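Local coordinates for protein ESSC (Geobacillus thermodenitrificans, PDB 5FWH) that forms the N-terminal forkhead-associated (FHA) part of EssC, an FtsK/SpoIIIE-type ATPase component of the bacterial type VII secretion apparatus, at residues Thr118-Arg126 / Ile135-Phe143; Asn157-Gln167 / Phe170-Ser181. All coordinates share one frame; numbering follows the deposited sequence.

Contact 1. Residues Thr118-Arg126 / Ile135-Phe143; sequences TTNARFSLR and IPDDDAPLF
Ser124 and Ile135 form an antiparallel hydrogen-bonded pair, with Ser124 N to Ile135 O and Ile135 N to Ser124 O both at 3.0 Å. Their side chains lie on one face of the sheet. There the methyl CD1 of Ile135 sits over one face of the Arg126 guanidinium, 3.9 Å from Arg126 CD. Arg126 NE itself is salt-bridged to Glu105. Phe123 points to the other face. Its CG stands between the backbone N and the carbonyl carbon (chi1 63°), and Leu142 CD2 meets Phe123 CG at 3.7 Å, oblique to the ring. This is the beta hairpin of strands 123-128 and 131-136, in a sheet of the C-terminal of the two beta lobes, consistent with an FHA-type sandwich. Beyond the hairpin the chain loops back along Arg122. Ala140 CB touches Arg122 CB at 3.7 Å. Asp137 lies alongside Arg122, pointing the same way. Its OD2 touches Arg122 CD at 3.3 Å and lies near the guanidinium plane at its edge, too far for a salt bridge. Asp137 OD1 accepts from Asp138 N (3.1 Å) with its anti lone pair. With an alanine here, Asp138 N is likely to lose its side-chain acceptor, and the Arg122 chain its acidic neighbour on that flank. Asp139 OD2 makes a long salt bridge to Arg122 NE (3.6 Å), the two planes 27° apart. Arg122 NH1 is salt-bridged to Asp111.

Contact 2. Residues Asn157-Gln167 / Phe170-Ser181; sequences NGDVLLCPYMQ and FIEEDLLAVTSS
Gln167 and Thr179 pair in the antiparallel beta hairpin of strands 166-170 and 175-180, in a sheet of the C-terminal beta lobe, consistent with an FHA-type sandwich. Gln167 N bonds to Thr179 O at 2.8 Å and Thr179 N to Gln167 O at 2.7 Å. Next to them, Met166 and Ser180 form a non-hydrogen-bonded pair. The tight side is the face carrying these two residues. Met166, a selenomethionine here, bends at chi3 (97°). The bend brings its methyl CE to 3.6 Å from Val178 CG1, and the two side chains cross at a slant. Ser180 OG lies beside Met166 CG and is hydrogen-bonded to Glu182 O. The face with Gln167 and Thr179 is looser and carries water. One water donates to Gln167 OE1, which also bonds to Gln3. Another water lies 2.7 Å from Thr179 OG1 and makes a weak bond to Gln167 O. A type II turn from Cys163 to Met166 leads into the hairpin, with Tyr165 CB resting against Ser181 OG. At the far end Asn157 and Gly158 lie near the backbone of Phe170 and Ile171 in a more exposed region. Ile171 and Glu172 both face Leu175, a classic beta bulge. Phe170 is better covered: Leu176 CD1 lies over the centre of its ring, and Trp132 stacks on it. A water at the edge of that ring accepts from Phe170 N at 3.0 Å and donates to Asp159 O.

In the fold
Contacts 1 and 2 follow one another along the chain, and their centres lie 13 Å apart. Each belongs to a hairpin of a different sheet, 123-128/131-136 and 166-170/175-180. The two sheets meet through side chains. Ala121 CB packs on Cys163 SG at 3.6 Å. Thr118 OG1 is also 3.6 Å from Met166 SE. Leu125 of contact 1 touches Leu161 and Phe170 of contact 2. The end of 135-143 also joins the sheet of contact 2, strand 143-144 running beside 161-163, with Phe143 N 2.8 Å from Leu162 O, a probable hydrogen bond. Contact 1 belongs mainly to one layer and contact 2 to the other, and their side chains pack together between them, as in the beta sandwich of FHA domains.

Contact 1. Residues Thr118-Arg126 / Ile135-Phe143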
loop_
_atom_site.group_PDB
_atom_site.type_symbol
_atom_site.label_atom_id
_atom_site.label_comp_id
_atom_site.label_asym_id
_atom_site.label_seq_id
_atom_site.Cartn_x
_atom_site.Cartn_y
_atom_site.Cartn_z
ATOM N N THR A 118 -2.482 13.233 3.600
ATOM C CA THR A 118 -3.147 11.956 3.649
ATOM C C THR A 118 -3.433 11.564 5.101
ATOM O O THR A 118 -2.641 11.841 6.017
ATOM C CB THR A 118 -2.315 10.839 2.955
ATOM O OG1 THR A 118 -2.820 9.550 3.295
ATOM C CG2 THR A 118 -0.793 10.877 3.357
ATOM N N THR A 119 -4.570 10.904 5.277
ATOM C CA THR A 119 -4.909 10.253 6.525
ATOM C C THR A 119 -4.442 8.803 6.483
ATOM O O THR A 119 -4.739 8.075 7.391
ATOM C CB THR A 119 -6.435 10.263 6.772
ATOM O OG1 THR A 119 -7.092 9.364 5.867
ATOM C CG2 THR A 119 -7.007 11.649 6.607
ATOM N N ASN A 120 -3.722 8.386 5.428
ATOM C CA ASN A 120 -3.264 6.978 5.265
ATOM C C ASN A 120 -1.863 6.619 5.752
ATOM O O ASN A 120 -1.574 5.435 5.905
ATOM C CB ASN A 120 -3.305 6.545 3.778
ATOM C CG ASN A 120 -4.622 6.840 3.110
ATOM O OD1 ASN A 120 -4.650 7.328 1.978
ATOM N ND2 ASN A 120 -5.725 6.577 3.816
ATOM N N ALA A 121 -1.001 7.615 5.950
ATOM C CA ALA A 121 0.422 7.397 6.183
ATOM C C ALA A 121 0.950 8.559 6.964
ATOM O O ALA A 121 0.428 9.624 6.865
ATOM C CB ALA A 121 1.153 7.351 4.836
ATOM N N ARG A 122 2.034 8.363 7.673
ATOM C CA ARG A 122 2.696 9.441 8.296
ATOM C C ARG A 122 4.176 9.107 8.309
ATOM O O ARG A 122 4.575 8.215 9.027
ATOM C CB ARG A 122 2.118 9.646 9.735
ATOM C CG ARG A 122 2.983 10.468 10.680
ATOM C CD ARG A 122 2.340 10.620 12.067
ATOM N NE ARG A 122 1.176 11.488 11.961
ATOM C CZ ARG A 122 1.222 12.824 11.893
ATOM N NH1 ARG A 122 2.375 13.490 11.943
ATOM N NH2 ARG A 122 0.102 13.511 11.756
ATOM N N PHE A 123 4.988 9.893 7.622
ATOM C CA PHE A 123 6.421 9.614 7.587
ATOM C C PHE A 123 7.108 10.801 6.959
ATOM O O PHE A 123 6.444 11.655 6.455
ATOM C CB PHE A 123 6.707 8.285 6.813
ATOM C CG PHE A 123 6.300 8.301 5.343
ATOM C CD1 PHE A 123 7.213 8.700 4.339
ATOM C CD2 PHE A 123 5.047 7.815 4.936
ATOM C CE1 PHE A 123 6.867 8.726 2.994
ATOM C CE2 PHE A 123 4.721 7.782 3.546
ATOM C CZ PHE A 123 5.607 8.278 2.599
ATOM N N SER A 124 8.418 10.920 7.044
ATOM C CA SER A 124 9.046 11.996 6.313
ATOM C C SER A 124 10.104 11.439 5.434
ATOM O O SER A 124 10.527 10.339 5.637
ATOM C CB SER A 124 9.571 13.112 7.228
ATOM O OG SER A 124 10.640 12.643 7.985
ATOM N N LEU A 125 10.431 12.163 4.377
ATOM C CA LEU A 125 11.533 11.822 3.461
ATOM C C LEU A 125 12.578 12.935 3.548
ATOM O O LEU A 125 12.233 14.113 3.437
ATOM C CB LEU A 125 11.023 11.691 2.058
ATOM C CG LEU A 125 9.980 10.570 1.802
ATOM C CD1 LEU A 125 9.563 10.627 0.341
ATOM C CD2 LEU A 125 10.533 9.194 1.949
ATOM N N ARG A 126 13.840 12.572 3.728
ATOM C CA ARG A 126 14.898 13.561 3.811
ATOM C C ARG A 126 16.092 13.239 2.986
ATOM O O ARG A 126 16.604 12.102 3.002
ATOM C CB ARG A 126 15.418 13.643 5.221
ATOM C CG ARG A 126 14.583 14.515 6.072
ATOM C CD ARG A 126 15.120 14.536 7.468
ATOM N NE ARG A 126 14.001 14.795 8.342
ATOM C CZ ARG A 126 13.947 14.484 9.629
ATOM N NH1 ARG A 126 14.984 13.936 10.283
ATOM N NH2 ARG A 126 12.821 14.772 10.272
ATOM N N ILE A 135 12.035 8.247 7.137
ATOM C CA ILE A 135 11.959 8.231 8.609
ATOM C C ILE A 135 10.502 7.976 8.943
ATOM O O ILE A 135 9.675 8.848 8.752
ATOM C CB ILE A 135 12.418 9.573 9.234
ATOM C CG1 ILE A 135 13.899 9.895 8.847
ATOM C CG2 ILE A 135 12.246 9.588 10.778
ATOM C CD1 ILE A 135 14.055 10.821 7.670
ATOM N N PRO A 136 10.175 6.777 9.405
ATOM C CA PRO A 136 8.763 6.523 9.722
ATOM C C PRO A 136 8.364 7.047 11.101
ATOM O O PRO A 136 9.217 7.447 11.922
ATOM C CB PRO A 136 8.663 4.991 9.698
ATOM C CG PRO A 136 10.049 4.543 10.043
ATOM C CD PRO A 136 10.995 5.562 9.493
ATOM N N ASP A 137 7.066 7.038 11.347
ATOM C CA ASP A 137 6.543 7.446 12.630
ATOM C C ASP A 137 6.046 6.219 13.399
ATOM O O ASP A 137 5.653 5.204 12.819
ATOM C CB ASP A 137 5.484 8.542 12.462
ATOM C CG ASP A 137 5.693 9.705 13.431
ATOM O OD1 ASP A 137 6.107 9.447 14.583
ATOM O OD2 ASP A 137 5.477 10.877 13.048
ATOM N N ASP A 138 6.096 6.308 14.718
ATOM C CA ASP A 138 5.850 5.137 15.555
ATOM C C ASP A 138 4.429 4.638 15.377
ATOM O O ASP A 138 4.207 3.428 15.271
ATOM C CB ASP A 138 6.143 5.432 17.026
ATOM C CG ASP A 138 7.610 5.729 17.283
ATOM O OD1 ASP A 138 8.250 6.339 16.395
ATOM O OD2 ASP A 138 8.116 5.363 18.376
ATOM N N ASP A 139 3.493 5.582 15.326
ATOM C CA ASP A 139 2.067 5.300 15.039
ATOM C C ASP A 139 1.717 4.638 13.664
ATOM O O ASP A 139 1.202 3.531 13.665
ATOM C CB ASP A 139 1.173 6.555 15.288
ATOM C CG ASP A 139 1.660 7.816 14.543
ATOM O OD1 ASP A 139 2.893 7.974 14.371
ATOM O OD2 ASP A 139 0.810 8.656 14.152
ATOM N N ALA A 140 2.005 5.280 12.525
ATOM C CA ALA A 140 1.548 4.803 11.179
ATOM C C ALA A 140 2.387 3.628 10.565
ATOM O O ALA A 140 3.590 3.802 10.322
ATOM C CB ALA A 140 1.523 5.977 10.212
ATOM N N PRO A 141 1.770 2.438 10.340
ATOM C CA PRO A 141 2.571 1.346 9.754
ATOM C C PRO A 141 2.898 1.556 8.285
ATOM O O PRO A 141 1.987 1.833 7.488
ATOM C CB PRO A 141 1.711 0.099 9.947
ATOM C CG PRO A 141 0.416 0.557 10.543
ATOM C CD PRO A 141 0.623 1.909 11.112
ATOM N N LEU A 142 4.192 1.423 7.960
ATOM C CA LEU A 142 4.739 1.709 6.626
ATOM C C LEU A 142 5.657 0.587 6.130
ATOM O O LEU A 142 6.487 0.067 6.959
ATOM C CB LEU A 142 5.530 2.995 6.742
ATOM C CG LEU A 142 6.142 3.517 5.475
ATOM C CD1 LEU A 142 5.110 3.880 4.423
ATOM C CD2 LEU A 142 6.957 4.732 5.859
ATOM N N PHE A 143 5.568 0.205 4.853
ATOM C CA PHE A 143 6.328 -0.982 4.408
ATOM C C PHE A 143 7.313 -0.651 3.290
ATOM O O PHE A 143 6.999 0.033 2.323
ATOM C CB PHE A 143 5.393 -2.147 4.014
ATOM C CG PHE A 143 4.397 -2.525 5.128
ATOM C CD1 PHE A 143 3.295 -1.726 5.377
ATOM C CD2 PHE A 143 4.622 -3.607 5.944
ATOM C CE1 PHE A 143 2.357 -2.051 6.419
ATOM C CE2 PHE A 143 3.758 -3.933 6.988
ATOM C CZ PHE A 143 2.631 -3.137 7.268
#

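Contact 2. Residues Asn157-Gln167 / Phe170-Ser181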
loop_
_atom_site.group_PDB
_atom_site.type_symbol
_atom_site.label_atom_id
_atom_site.label_comp_id
_atom_site.label_asym_id
_atom_site.label_seq_id
_atom_site.Cartn_x
_atom_site.Cartn_y
_atom_site.Cartn_z
ATOM N N ASN A 157 16.882 3.634 -5.784
ATOM C CA ASN A 157 15.797 3.784 -6.830
ATOM C C ASN A 157 15.014 2.486 -7.007
ATOM O O ASN A 157 15.589 1.398 -7.042
ATOM C CB ASN A 157 16.342 4.194 -8.235
ATOM C CG ASN A 157 16.579 5.709 -8.403
ATOM O OD1 ASN A 157 15.630 6.531 -8.425
ATOM N ND2 ASN A 157 17.857 6.084 -8.589
ATOM N N GLY A 158 13.683 2.602 -7.078
ATOM C CA GLY A 158 12.825 1.416 -7.126
ATOM C C GLY A 158 12.718 0.606 -5.824
ATOM O O GLY A 158 12.142 -0.497 -5.829
ATOM N N ASP A 159 13.237 1.103 -4.705
ATOM C CA ASP A 159 12.580 0.779 -3.453
ATOM C C ASP A 159 11.125 1.258 -3.630
ATOM O O ASP A 159 10.860 2.246 -4.367
ATOM C CB ASP A 159 13.250 1.467 -2.272
ATOM C CG ASP A 159 14.574 0.759 -1.820
ATOM O OD1 ASP A 159 14.748 -0.431 -2.106
ATOM O OD2 ASP A 159 15.448 1.390 -1.161
ATOM N N VAL A 160 10.198 0.527 -3.010
ATOM C CA VAL A 160 8.746 0.845 -2.994
ATOM C C VAL A 160 8.317 1.038 -1.555
ATOM O O VAL A 160 8.526 0.165 -0.702
ATOM C CB VAL A 160 7.936 -0.270 -3.629
ATOM C CG1 VAL A 160 6.446 0.064 -3.592
ATOM C CG2 VAL A 160 8.411 -0.448 -5.104
ATOM N N LEU A 161 7.737 2.178 -1.265
ATOM C CA LEU A 161 7.103 2.392 0.021
ATOM C C LEU A 161 5.619 2.167 -0.122
ATOM O O LEU A 161 5.033 2.786 -1.018
ATOM C CB LEU A 161 7.408 3.796 0.498
ATOM C CG LEU A 161 8.828 3.963 0.982
ATOM C CD1 LEU A 161 9.095 5.461 1.150
ATOM C CD2 LEU A 161 9.127 3.213 2.280
ATOM N N LEU A 162 5.025 1.348 0.771
ATOM C CA LEU A 162 3.588 1.050 0.754
ATOM C C LEU A 162 2.972 1.306 2.096
ATOM O O LEU A 162 3.538 0.919 3.108
ATOM C CB LEU A 162 3.334 -0.420 0.569
ATOM C CG LEU A 162 3.738 -1.142 -0.678
ATOM C CD1 LEU A 162 3.243 -2.577 -0.601
ATOM C CD2 LEU A 162 3.195 -0.482 -1.880
ATOM N N CYS A 163 1.793 1.914 2.109
ATOM C CA CYS A 163 0.847 1.746 3.221
ATOM C C CYS A 163 -0.552 1.408 2.595
ATOM O O CYS A 163 -0.753 1.680 1.442
ATOM C CB CYS A 163 0.775 3.073 3.992
ATOM S SG CYS A 163 0.554 4.447 2.867
ATOM N N PRO A 164 -1.526 0.901 3.362
ATOM C CA PRO A 164 -2.887 0.771 2.779
ATOM C C PRO A 164 -3.343 1.922 1.926
ATOM O O PRO A 164 -3.387 3.117 2.331
ATOM C CB PRO A 164 -3.781 0.569 4.001
ATOM C CG PRO A 164 -2.894 -0.311 4.802
ATOM C CD PRO A 164 -1.499 0.278 4.690
ATOM N N TYR A 165 -3.598 1.499 0.693
ATOM C CA TYR A 165 -4.108 2.301 -0.441
ATOM C C TYR A 165 -3.115 3.223 -1.163
ATOM O O TYR A 165 -3.495 3.867 -2.101
ATOM C CB TYR A 165 -5.397 3.030 -0.074
ATOM C CG TYR A 165 -6.340 2.276 0.813
ATOM C CD1 TYR A 165 -6.889 1.110 0.406
ATOM C CD2 TYR A 165 -6.637 2.739 2.093
ATOM C CE1 TYR A 165 -7.731 0.401 1.233
ATOM C CE2 TYR A 165 -7.480 2.047 2.934
ATOM C CZ TYR A 165 -8.018 0.873 2.495
ATOM O OH TYR A 165 -8.824 0.145 3.299
HETATM N N MSE A 166 -1.846 3.301 -0.786
HETATM C CA MSE A 166 -0.933 4.214 -1.518
HETATM C C MSE A 166 0.436 3.594 -1.844
HETATM O O MSE A 166 0.857 2.718 -1.154
HETATM C CB MSE A 166 -0.830 5.421 -0.594
HETATM C CG MSE A 166 -2.055 6.415 -0.543
HETATM SE SE MSE A 166 -1.342 8.003 0.409
HETATM C CE MSE A 166 -0.909 9.067 -1.176
ATOM N N GLN A 167 1.134 4.071 -2.864
ATOM C CA GLN A 167 2.539 3.701 -3.127
ATOM C C GLN A 167 3.350 4.883 -3.512
ATOM O O GLN A 167 2.840 5.767 -4.205
ATOM C CB GLN A 167 2.634 2.795 -4.293
ATOM C CG GLN A 167 1.898 1.519 -4.115
ATOM C CD GLN A 167 1.720 0.880 -5.466
ATOM O OE1 GLN A 167 0.570 0.642 -5.923
ATOM N NE2 GLN A 167 2.874 0.672 -6.163
ATOM N N PHE A 170 10.556 6.601 -5.833
ATOM C CA PHE A 170 11.457 7.524 -6.504
ATOM C C PHE A 170 11.781 6.864 -7.872
ATOM O O PHE A 170 12.322 5.726 -7.967
ATOM C CB PHE A 170 12.733 7.805 -5.684
ATOM C CG PHE A 170 12.550 8.904 -4.649
ATOM C CD1 PHE A 170 12.513 10.232 -5.036
ATOM C CD2 PHE A 170 12.354 8.586 -3.308
ATOM C CE1 PHE A 170 12.318 11.226 -4.109
ATOM C CE2 PHE A 170 12.148 9.564 -2.363
ATOM C CZ PHE A 170 12.127 10.904 -2.763
ATOM N N ILE A 171 11.415 7.558 -8.921
ATOM C CA ILE A 171 11.801 7.132 -10.256
ATOM C C ILE A 171 13.295 7.436 -10.402
ATOM O O ILE A 171 14.057 6.614 -10.885
ATOM C CB ILE A 171 11.091 7.941 -11.350
ATOM C CG1 ILE A 171 9.569 7.743 -11.309
ATOM C CG2 ILE A 171 11.666 7.596 -12.721
ATOM C CD1 ILE A 171 9.085 6.341 -11.567
ATOM N N GLU A 172 13.632 8.673 -10.028
ATOM C CA GLU A 172 14.960 9.247 -10.009
ATOM C C GLU A 172 15.067 9.979 -8.682
ATOM O O GLU A 172 14.057 10.182 -7.956
ATOM C CB GLU A 172 15.086 10.230 -11.184
ATOM C CG GLU A 172 16.326 11.132 -11.296
ATOM C CD GLU A 172 17.674 10.434 -11.276
ATOM O OE1 GLU A 172 18.084 9.929 -10.190
ATOM O OE2 GLU A 172 18.342 10.448 -12.338
ATOM N N GLU A 173 16.289 10.364 -8.363
ATOM C CA GLU A 173 16.585 11.220 -7.237
ATOM C C GLU A 173 15.725 12.458 -7.164
ATOM O O GLU A 173 15.469 12.982 -6.057
ATOM C CB GLU A 173 18.016 11.674 -7.343
ATOM C CG GLU A 173 18.555 12.423 -6.139
ATOM C CD GLU A 173 19.716 13.337 -6.515
ATOM O OE1 GLU A 173 20.379 13.106 -7.565
ATOM O OE2 GLU A 173 19.953 14.309 -5.768
ATOM N N ASP A 174 15.336 12.975 -8.315
ATOM C CA ASP A 174 14.576 14.237 -8.357
ATOM C C ASP A 174 13.048 14.065 -8.622
ATOM O O ASP A 174 12.337 15.058 -8.662
ATOM C CB ASP A 174 15.248 15.249 -9.339
ATOM C CG ASP A 174 15.676 14.621 -10.699
ATOM O OD1 ASP A 174 14.921 13.789 -11.246
ATOM O OD2 ASP A 174 16.774 14.967 -11.223
ATOM N N LEU A 175 12.558 12.822 -8.761
ATOM C CA LEU A 175 11.180 12.542 -9.163
ATOM C C LEU A 175 10.515 11.452 -8.327
ATOM O O LEU A 175 10.934 10.288 -8.324
ATOM C CB LEU A 175 11.102 12.131 -10.635
ATOM C CG LEU A 175 11.322 13.322 -11.606
ATOM C CD1 LEU A 175 12.421 13.032 -12.596
ATOM C CD2 LEU A 175 10.063 13.717 -12.367
ATOM N N LEU A 176 9.387 11.831 -7.729
ATOM C CA LEU A 176 8.670 10.991 -6.785
ATOM C C LEU A 176 7.280 10.689 -7.305
ATOM O O LEU A 176 6.506 11.625 -7.540
ATOM C CB LEU A 176 8.602 11.709 -5.449
ATOM C CG LEU A 176 7.742 11.025 -4.413
ATOM C CD1 LEU A 176 8.393 9.696 -4.048
ATOM C CD2 LEU A 176 7.573 11.964 -3.243
ATOM N N ALA A 177 6.989 9.407 -7.525
ATOM C CA ALA A 177 5.711 9.006 -8.036
ATOM C C ALA A 177 4.920 8.453 -6.905
ATOM O O ALA A 177 5.435 7.699 -6.057
ATOM C CB ALA A 177 5.817 8.008 -9.153
ATOM N N VAL A 178 3.701 8.927 -6.834
ATOM C CA VAL A 178 2.733 8.524 -5.837
ATOM C C VAL A 178 1.505 7.899 -6.457
ATOM O O VAL A 178 0.938 8.527 -7.314
ATOM C CB VAL A 178 2.287 9.757 -5.049
ATOM C CG1 VAL A 178 1.261 9.351 -3.975
ATOM C CG2 VAL A 178 3.529 10.418 -4.501
ATOM N N THR A 179 1.100 6.678 -6.084
ATOM C CA THR A 179 -0.106 6.085 -6.690
ATOM C C THR A 179 -1.085 5.859 -5.578
ATOM O O THR A 179 -0.684 5.483 -4.488
ATOM C CB THR A 179 0.189 4.799 -7.454
ATOM O OG1 THR A 179 1.171 5.137 -8.422
ATOM C CG2 THR A 179 -1.051 4.275 -8.179
ATOM N N SER A 180 -2.349 6.104 -5.877
ATOM C CA SER A 180 -3.363 6.225 -4.867
ATOM C C SER A 180 -4.698 5.974 -5.488
ATOM O O SER A 180 -4.953 6.383 -6.600
ATOM C CB SER A 180 -3.412 7.644 -4.347
ATOM O OG SER A 180 -4.346 7.755 -3.309
ATOM N N SER A 181 -5.582 5.389 -4.711
ATOM C CA SER A 181 -6.980 5.294 -5.090
ATOM C C SER A 181 -7.744 6.588 -4.901
ATOM O O SER A 181 -8.827 6.662 -5.387
ATOM C CB SER A 181 -7.692 4.110 -4.394
ATOM O OG SER A 181 -7.023 3.697 -3.207
HETATM O O HOH W 1 12.142 4.790 -3.978
HETATM O O HOH W 2 -1.542 2.263 -4.994
HETATM O O HOH W 3 3.707 5.133 -7.411
#